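Local coordinates for protein acyl-coenzyme A thioesterase PaaI (Escherichia coli, PDB 2FS2) that hydrolyses acyl-CoA thioesters in phenylacetate degradation, preferring ring-hydroxylated phenylacetyl-CoA esters such as 3,4-dihydroxyphenylacetyl-CoA, at residues B[21-26]-B[54-59]; B[58-63]-B[93-98]; B[114-117]-B[121-124]. All blocks are in the same frame, centred on the assembly; numbering follows the deposited sequence.

Contact 1 of 3, residues B[21-26]-B[54-59]; sequences KALGID and GGQLFS
Gly55 O is gripped twice by Ser59, the residue against which Leu23 packs from across the contact. Ser59 OG donates to Gly55 O at 2.6 Å, and Ser59 N reaches the same oxygen at 2.9 Å in the ordinary helical bond. With OG beside its own backbone N (chi1 -64°), the hydroxyl turns back along the helix and is satisfied there, leaving CB to meet the apolar partner: Leu23 CD1 sits 3.9 Å from Ser59 CB. The other methyl of the same fork, Leu23 CD2, lies 3.7 Å from Gln56 CG, so the leucine straddles two residues one turn apart. Gln56 and Leu23 cross at about a right angle. This is the start of helix 54-70, the long helix that the sheet of the hot-dog fold wraps around. Facing it, helix 18-22 ends in a Schellman motif: Gly24, with phi 70°, sends its N back to Lys21 O at 3.0 Å. Beyond that turn Ile25 also faces the helix, its CD1 grazing Ser59 O at 4.5 Å while its side chain rests on Val37 and Met39. Ser59 also packs on Gly55 of the second subunit.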
loop_
_atom_site.group_PDB
_atom_site.type_symbol
_atom_site.label_atom_id
_atom_site.label_comp_id
_atom_site.label_asym_id
_atom_site.label_seq_id
_atom_site.Cartn_x
_atom_site.Cartn_y
_atom_site.Cartn_z
ATOM N N LYS B 21 21.406 16.818 3.701
ATOM C CA LYS B 21 22.642 17.170 4.410
ATOM C C LYS B 21 22.569 16.945 5.961
ATOM O O LYS B 21 23.504 16.358 6.531
ATOM C CB LYS B 21 23.189 18.553 4.004
ATOM C CG LYS B 21 23.259 18.798 2.471
ATOM C CD LYS B 21 24.024 20.132 2.212
ATOM C CE LYS B 21 23.773 20.770 0.795
ATOM N NZ LYS B 21 22.760 21.936 0.870
ATOM N N ALA B 22 21.450 17.282 6.615
ATOM C CA ALA B 22 21.295 17.070 8.070
ATOM C C ALA B 22 21.353 15.606 8.429
ATOM O O ALA B 22 21.848 15.251 9.500
ATOM C CB ALA B 22 19.967 17.629 8.579
ATOM N N LEU B 23 20.795 14.749 7.574
ATOM C CA LEU B 23 20.869 13.330 7.848
ATOM C C LEU B 23 22.152 12.620 7.323
ATOM O O LEU B 23 22.253 11.397 7.530
ATOM C CB LEU B 23 19.672 12.642 7.257
ATOM C CG LEU B 23 18.389 12.927 7.995
ATOM C CD1 LEU B 23 17.296 12.735 6.903
ATOM C CD2 LEU B 23 18.201 11.915 9.063
ATOM N N GLY B 24 23.091 13.378 6.690
ATOM C CA GLY B 24 24.298 12.845 6.103
ATOM C C GLY B 24 24.077 11.995 4.854
ATOM O O GLY B 24 24.822 11.065 4.595
ATOM N N ILE B 25 23.033 12.264 4.079
ATOM C CA ILE B 25 22.819 11.502 2.856
ATOM C C ILE B 25 23.788 11.981 1.775
ATOM O O ILE B 25 23.943 13.183 1.574
ATOM C CB ILE B 25 21.284 11.557 2.434
ATOM C CG1 ILE B 25 20.497 11.043 3.575
ATOM C CG2 ILE B 25 20.952 10.669 1.280
ATOM C CD1 ILE B 25 19.053 11.010 3.379
ATOM N N ASP B 26 24.484 11.038 1.155
ATOM C CA ASP B 26 25.288 11.308 0.021
ATOM C C ASP B 26 24.732 10.651 -1.258
ATOM O O ASP B 26 24.184 9.545 -1.209
ATOM C CB ASP B 26 26.649 10.746 0.296
ATOM C CG ASP B 26 27.358 11.491 1.431
ATOM O OD1 ASP B 26 27.554 12.727 1.282
ATOM O OD2 ASP B 26 27.746 10.925 2.512
ATOM N N GLY B 54 11.839 4.854 12.060
ATOM C CA GLY B 54 11.145 4.772 10.787
ATOM C C GLY B 54 11.224 6.063 9.961
ATOM O O GLY B 54 11.476 6.017 8.786
ATOM N N GLY B 55 10.983 7.191 10.580
ATOM C CA GLY B 55 11.017 8.430 9.860
ATOM C C GLY B 55 12.337 8.713 9.204
ATOM O O GLY B 55 12.333 9.352 8.159
ATOM N N GLN B 56 13.440 8.237 9.796
ATOM C CA GLN B 56 14.778 8.419 9.193
ATOM C C GLN B 56 14.947 7.465 8.026
ATOM O O GLN B 56 15.578 7.819 7.047
ATOM C CB GLN B 56 15.921 8.168 10.209
ATOM C CG GLN B 56 16.379 9.419 11.079
ATOM C CD GLN B 56 15.600 9.568 12.450
ATOM O OE1 GLN B 56 14.466 9.078 12.579
ATOM N NE2 GLN B 56 16.212 10.281 13.446
ATOM N N LEU B 57 14.466 6.230 8.200
ATOM C CA LEU B 57 14.446 5.272 7.143
ATOM C C LEU B 57 13.523 5.748 6.046
ATOM O O LEU B 57 13.953 5.761 4.908
ATOM C CB LEU B 57 13.900 3.968 7.630
ATOM C CG LEU B 57 14.856 3.024 8.292
ATOM C CD1 LEU B 57 14.240 1.618 8.277
ATOM C CD2 LEU B 57 16.220 3.093 7.570
ATOM N N PHE B 58 12.284 6.167 6.385
ATOM C CA PHE B 58 11.375 6.725 5.394
ATOM C C PHE B 58 12.105 7.875 4.666
ATOM O O PHE B 58 12.039 7.999 3.469
ATOM C CB PHE B 58 10.051 7.221 6.031
ATOM C CG PHE B 58 9.121 7.904 5.037
ATOM C CD1 PHE B 58 8.205 7.194 4.337
ATOM C CD2 PHE B 58 9.236 9.244 4.747
ATOM C CE1 PHE B 58 7.408 7.817 3.356
ATOM C CE2 PHE B 58 8.439 9.867 3.778
ATOM C CZ PHE B 58 7.529 9.160 3.107
ATOM N N SER B 59 12.865 8.676 5.374
ATOM C CA SER B 59 13.475 9.862 4.754
ATOM C C SER B 59 14.565 9.522 3.793
ATOM O O SER B 59 14.721 10.207 2.732
ATOM C CB SER B 59 14.071 10.795 5.780
ATOM O OG SER B 59 13.024 11.269 6.586
#

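Contact 2 of 3, residues B[58-63]-B[93-98]; sequences FSLADT and DTLTAT
Leu60 and the pair Leu95 and Ala97 make a buried contact of apolar side chains between the central helix 54-70 and strand 94-101, the helix-on-sheet packing at the heart of the hot-dog fold. Leu95 and Ala97 are two apart on the strand, and both direct CB toward the helix. Swung away from the backbone N (chi1 174°), the Leu60 branch point CG comes to 3.8 Å from Ala97 CB. From there its fork divides the work: CD2 reaches Leu95 CB at 3.8 Å, while CD1 stays near Ala97 CB at 4.2 Å. Ala97 is small enough to let the helix backbone come close as well, its CB lying 3.9 Å from Leu60 O. On the next strand Ile115 touches both Leu60 and Ala97. Thr63, one turn after Ser59, keeps its polar end within the helix: OG1 donates to Ser59 O at 2.7 Å, and Thr63 N binds that oxygen from the opposite face of its carbonyl plane at 2.9 Å. The strand spends its backbone bonds on sheet neighbours, Leu95 with Met39 and Ala97 with Val37. Helix and strand are therefore held here by the fit of aliphatic carbons and the exclusion of water, without a directional bond between them.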
loop_
_atom_site.group_PDB
_atom_site.type_symbol
_atom_site.label_atom_id
_atom_site.label_comp_id
_atom_site.label_asym_id
_atom_site.label_seq_id
_atom_site.Cartn_x
_atom_site.Cartn_y
_atom_site.Cartn_z
ATOM N N PHE B 58 12.284 6.167 6.385
ATOM C CA PHE B 58 11.375 6.725 5.394
ATOM C C PHE B 58 12.105 7.875 4.666
ATOM O O PHE B 58 12.039 7.999 3.469
ATOM C CB PHE B 58 10.051 7.221 6.031
ATOM C CG PHE B 58 9.121 7.904 5.037
ATOM C CD1 PHE B 58 8.205 7.194 4.337
ATOM C CD2 PHE B 58 9.236 9.244 4.747
ATOM C CE1 PHE B 58 7.408 7.817 3.356
ATOM C CE2 PHE B 58 8.439 9.867 3.778
ATOM C CZ PHE B 58 7.529 9.160 3.107
ATOM N N SER B 59 12.865 8.676 5.374
ATOM C CA SER B 59 13.475 9.862 4.754
ATOM C C SER B 59 14.565 9.522 3.793
ATOM O O SER B 59 14.721 10.207 2.732
ATOM C CB SER B 59 14.071 10.795 5.780
ATOM O OG SER B 59 13.024 11.269 6.586
ATOM N N LEU B 60 15.271 8.437 4.097
ATOM C CA LEU B 60 16.245 7.987 3.211
ATOM C C LEU B 60 15.613 7.463 1.921
ATOM O O LEU B 60 16.162 7.647 0.837
ATOM C CB LEU B 60 17.066 6.868 3.895
ATOM C CG LEU B 60 18.116 6.117 3.056
ATOM C CD1 LEU B 60 19.218 7.093 2.516
ATOM C CD2 LEU B 60 18.803 5.034 3.931
ATOM N N ALA B 61 14.500 6.706 2.050
ATOM C CA ALA B 61 13.881 6.123 0.873
ATOM C C ALA B 61 13.297 7.251 -0.021
ATOM O O ALA B 61 13.384 7.199 -1.236
ATOM C CB ALA B 61 12.762 5.072 1.286
ATOM N N ASP B 62 12.819 8.286 0.597
ATOM C CA ASP B 62 12.068 9.352 -0.029
ATOM C C ASP B 62 13.070 10.230 -0.691
ATOM O O ASP B 62 12.777 10.867 -1.696
ATOM C CB ASP B 62 11.367 10.143 1.092
ATOM C CG ASP B 62 10.425 11.252 0.574
ATOM O OD1 ASP B 62 9.810 11.112 -0.542
ATOM O OD2 ASP B 62 10.191 12.289 1.241
ATOM N N THR B 63 14.285 10.252 -0.157
ATOM C CA THR B 63 15.337 10.984 -0.837
ATOM C C THR B 63 15.791 10.267 -2.120
ATOM O O THR B 63 15.998 10.933 -3.153
ATOM C CB THR B 63 16.535 11.159 0.114
ATOM O OG1 THR B 63 16.127 11.925 1.249
ATOM C CG2 THR B 63 17.576 12.009 -0.489
ATOM N N ASP B 93 25.548 1.167 11.113
ATOM C CA ASP B 93 25.168 0.434 9.897
ATOM C C ASP B 93 25.286 1.417 8.726
ATOM O O ASP B 93 24.888 2.573 8.877
ATOM C CB ASP B 93 23.747 -0.119 9.972
ATOM C CG ASP B 93 23.666 -1.496 10.636
ATOM O OD1 ASP B 93 24.716 -2.024 11.207
ATOM O OD2 ASP B 93 22.545 -2.137 10.646
ATOM N N THR B 94 25.824 1.007 7.582
ATOM C CA THR B 94 25.778 1.947 6.411
ATOM C C THR B 94 24.662 1.470 5.547
ATOM O O THR B 94 24.672 0.315 5.177
ATOM C CB THR B 94 27.066 1.923 5.558
ATOM O OG1 THR B 94 28.068 2.591 6.298
ATOM C CG2 THR B 94 26.980 2.849 4.297
ATOM N N LEU B 95 23.773 2.384 5.148
ATOM C CA LEU B 95 22.506 2.023 4.479
ATOM C C LEU B 95 22.502 2.659 3.078
ATOM O O LEU B 95 22.816 3.833 2.915
ATOM C CB LEU B 95 21.338 2.577 5.282
ATOM C CG LEU B 95 21.138 2.032 6.681
ATOM C CD1 LEU B 95 19.894 2.568 7.354
ATOM C CD2 LEU B 95 21.070 0.520 6.635
ATOM N N THR B 96 22.190 1.873 2.071
ATOM C CA THR B 96 22.183 2.298 0.705
ATOM C C THR B 96 20.733 2.116 0.178
ATOM O O THR B 96 20.171 1.024 0.289
ATOM C CB THR B 96 23.198 1.434 -0.072
ATOM O OG1 THR B 96 24.486 1.472 0.608
ATOM C CG2 THR B 96 23.569 2.070 -1.382
ATOM N N ALA B 97 20.150 3.189 -0.313
ATOM C CA ALA B 97 18.793 3.195 -0.917
ATOM C C ALA B 97 18.968 3.363 -2.428
ATOM O O ALA B 97 19.681 4.314 -2.879
ATOM C CB ALA B 97 17.887 4.335 -0.306
ATOM N N THR B 98 18.435 2.414 -3.193
ATOM C CA THR B 98 18.462 2.450 -4.613
ATOM C C THR B 98 17.042 2.588 -5.106
ATOM O O THR B 98 16.192 1.767 -4.761
ATOM C CB THR B 98 18.962 1.172 -5.079
ATOM O OG1 THR B 98 20.354 1.020 -4.680
ATOM C CG2 THR B 98 19.073 1.066 -6.605
#

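Contact 3 of 3, residues B[114-117]-B[121-124]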
loop_
_atom_site.group_PDB
_atom_site.type_symbol
_atom_site.label_atom_id
_atom_site.label_comp_id
_atom_site.label_asym_id
_atom_site.label_seq_id
_atom_site.Cartn_x
_atom_site.Cartn_y
_atom_site.Cartn_z
ATOM N N GLU B 114 14.866 0.206 -2.768
ATOM C CA GLU B 114 15.248 -0.821 -1.781
ATOM C C GLU B 114 16.361 -0.248 -0.919
ATOM O O GLU B 114 17.348 0.259 -1.455
ATOM C CB GLU B 114 15.728 -2.049 -2.539
ATOM C CG GLU B 114 16.307 -3.175 -1.615
ATOM C CD GLU B 114 16.353 -4.545 -2.301
ATOM O OE1 GLU B 114 16.268 -4.566 -3.578
ATOM O OE2 GLU B 114 16.464 -5.619 -1.577
ATOM N N ILE B 115 16.285 -0.477 0.390
ATOM C CA ILE B 115 17.343 -0.121 1.314
ATOM C C ILE B 115 18.065 -1.389 1.853
ATOM O O ILE B 115 17.428 -2.295 2.355
ATOM C CB ILE B 115 16.842 0.797 2.530
ATOM C CG1 ILE B 115 16.083 2.067 2.071
ATOM C CG2 ILE B 115 18.034 1.185 3.490
ATOM C CD1 ILE B 115 15.588 2.978 3.257
ATOM N N VAL B 116 19.384 -1.394 1.721
ATOM C CA VAL B 116 20.231 -2.532 1.961
ATOM C C VAL B 116 21.312 -2.045 2.904
ATOM O O VAL B 116 21.728 -0.864 2.797
ATOM C CB VAL B 116 20.818 -2.983 0.595
ATOM C CG1 VAL B 116 21.977 -3.835 0.737
ATOM C CG2 VAL B 116 19.715 -3.786 -0.265
ATOM N N ASN B 117 21.718 -2.890 3.867
ATOM C CA ASN B 117 22.791 -2.493 4.754
ATOM C C ASN B 117 24.138 -2.975 4.275
ATOM O O ASN B 117 24.263 -3.535 3.170
ATOM C CB ASN B 117 22.529 -2.932 6.171
ATOM C CG ASN B 117 22.694 -4.438 6.336
ATOM O OD1 ASN B 117 23.251 -5.139 5.483
ATOM N ND2 ASN B 117 22.190 -4.934 7.414
ATOM N N LYS B 121 22.035 -7.017 3.457
ATOM C CA LYS B 121 20.742 -7.482 3.867
ATOM C C LYS B 121 19.732 -6.341 3.614
ATOM O O LYS B 121 19.971 -5.202 3.907
ATOM C CB LYS B 121 20.813 -7.954 5.362
ATOM C CG LYS B 121 21.947 -8.924 5.658
ATOM C CD LYS B 121 21.539 -10.472 5.742
ATOM C CE LYS B 121 21.608 -11.105 7.216
ATOM N NZ LYS B 121 20.753 -12.387 7.487
ATOM N N THR B 122 18.606 -6.654 3.006
ATOM C CA THR B 122 17.437 -5.727 2.999
ATOM C C THR B 122 16.865 -5.243 4.281
ATOM O O THR B 122 16.353 -5.993 5.084
ATOM C CB THR B 122 16.315 -6.335 2.227
ATOM O OG1 THR B 122 16.909 -6.963 1.076
ATOM C CG2 THR B 122 15.502 -5.140 1.624
ATOM N N VAL B 123 16.888 -3.931 4.444
ATOM C CA VAL B 123 16.314 -3.298 5.556
ATOM C C VAL B 123 14.844 -2.933 5.319
ATOM O O VAL B 123 14.027 -2.999 6.267
ATOM C CB VAL B 123 17.168 -2.065 5.835
ATOM C CG1 VAL B 123 16.467 -1.067 6.712
ATOM C CG2 VAL B 123 18.580 -2.530 6.403
ATOM N N ALA B 124 14.514 -2.536 4.087
ATOM C CA ALA B 124 13.229 -1.947 3.812
ATOM C C ALA B 124 12.996 -1.878 2.274
ATOM O O ALA B 124 13.975 -1.808 1.467
ATOM C CB ALA B 124 13.153 -0.557 4.504
#
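Glu114 stretches over to Thr122, where Thr122 OG1 donates to Glu114 OE2 at 3.0 Å, meeting it nearly along the C-O axis. The glutamate can do this because CG is anti to the backbone N (chi1 174°) and the chain runs extended beyond it, crossing the threonine at about a right angle. Thr122 CG2 also comes within 3.4 Å of Glu114 OE2. The other oxygen, OE1, forms a salt bridge with Arg102 of the third subunit, which links the hairpin to that subunit. With an alanine here, Thr122 OG1 would probably lose this acceptor and Arg102 of the third subunit a salt-bridge partner.

Strand 122-132 of the hairpin carries a classic beta bulge at Val123 and Ala124, both facing Ile115. Ile115 N binds Ala124 O at 2.9 Å, whereas Ile115 O takes Val123 N at 2.7 Å and a weak bond from Ala124 N at 3.4 Å. On the side chain level, Ile115 CG2 meets Val123 CB at 4.1 Å, and the same isoleucine touches Ala61 of helix 54-70.

Towards the turn Asn117 takes over. Its CG sits between the backbone N and the carbonyl carbon (chi1 72°), which brings the amide alongside Lys121, within reach of its backbone N. Asn117 OD1 accepts Lys121 N at 3.0 Å, the donor standing 49° out of the carbonyl plane, and a weak bond from Gln119 N reaches OD1 too. Asn117 N returns a bond to Lys121 O at 2.9 Å, so the two residues are bonded in both directions. The two side chains start out side by side, pointing the same way, before the lysine's bent chain leads away from the asparagine.

From the N terminus, contact 1 comes first: it closes the loop that carries strands 26-31 and 34-40, bringing the end of helix 18-22 against the start of helix 54-70. Contact 2 opens on that helix, sharing Phe58 and Ser59 with contact 1, and closes the longer excursion through strand 76-85 back to strand 94-101. Contact 3 follows in series and spans only the short hairpin turn of strands 108-116 and 122-132. None nests inside or crosses another, contacts 1 and 2 merely overlapping at the shared residues. In space they converge: Ile25 touches Leu60, Leu57 packs on both Leu95 and Val123, and Ala97 meets Ile115, so helix 54-70 is tied to neighbouring strands of one curved sheet.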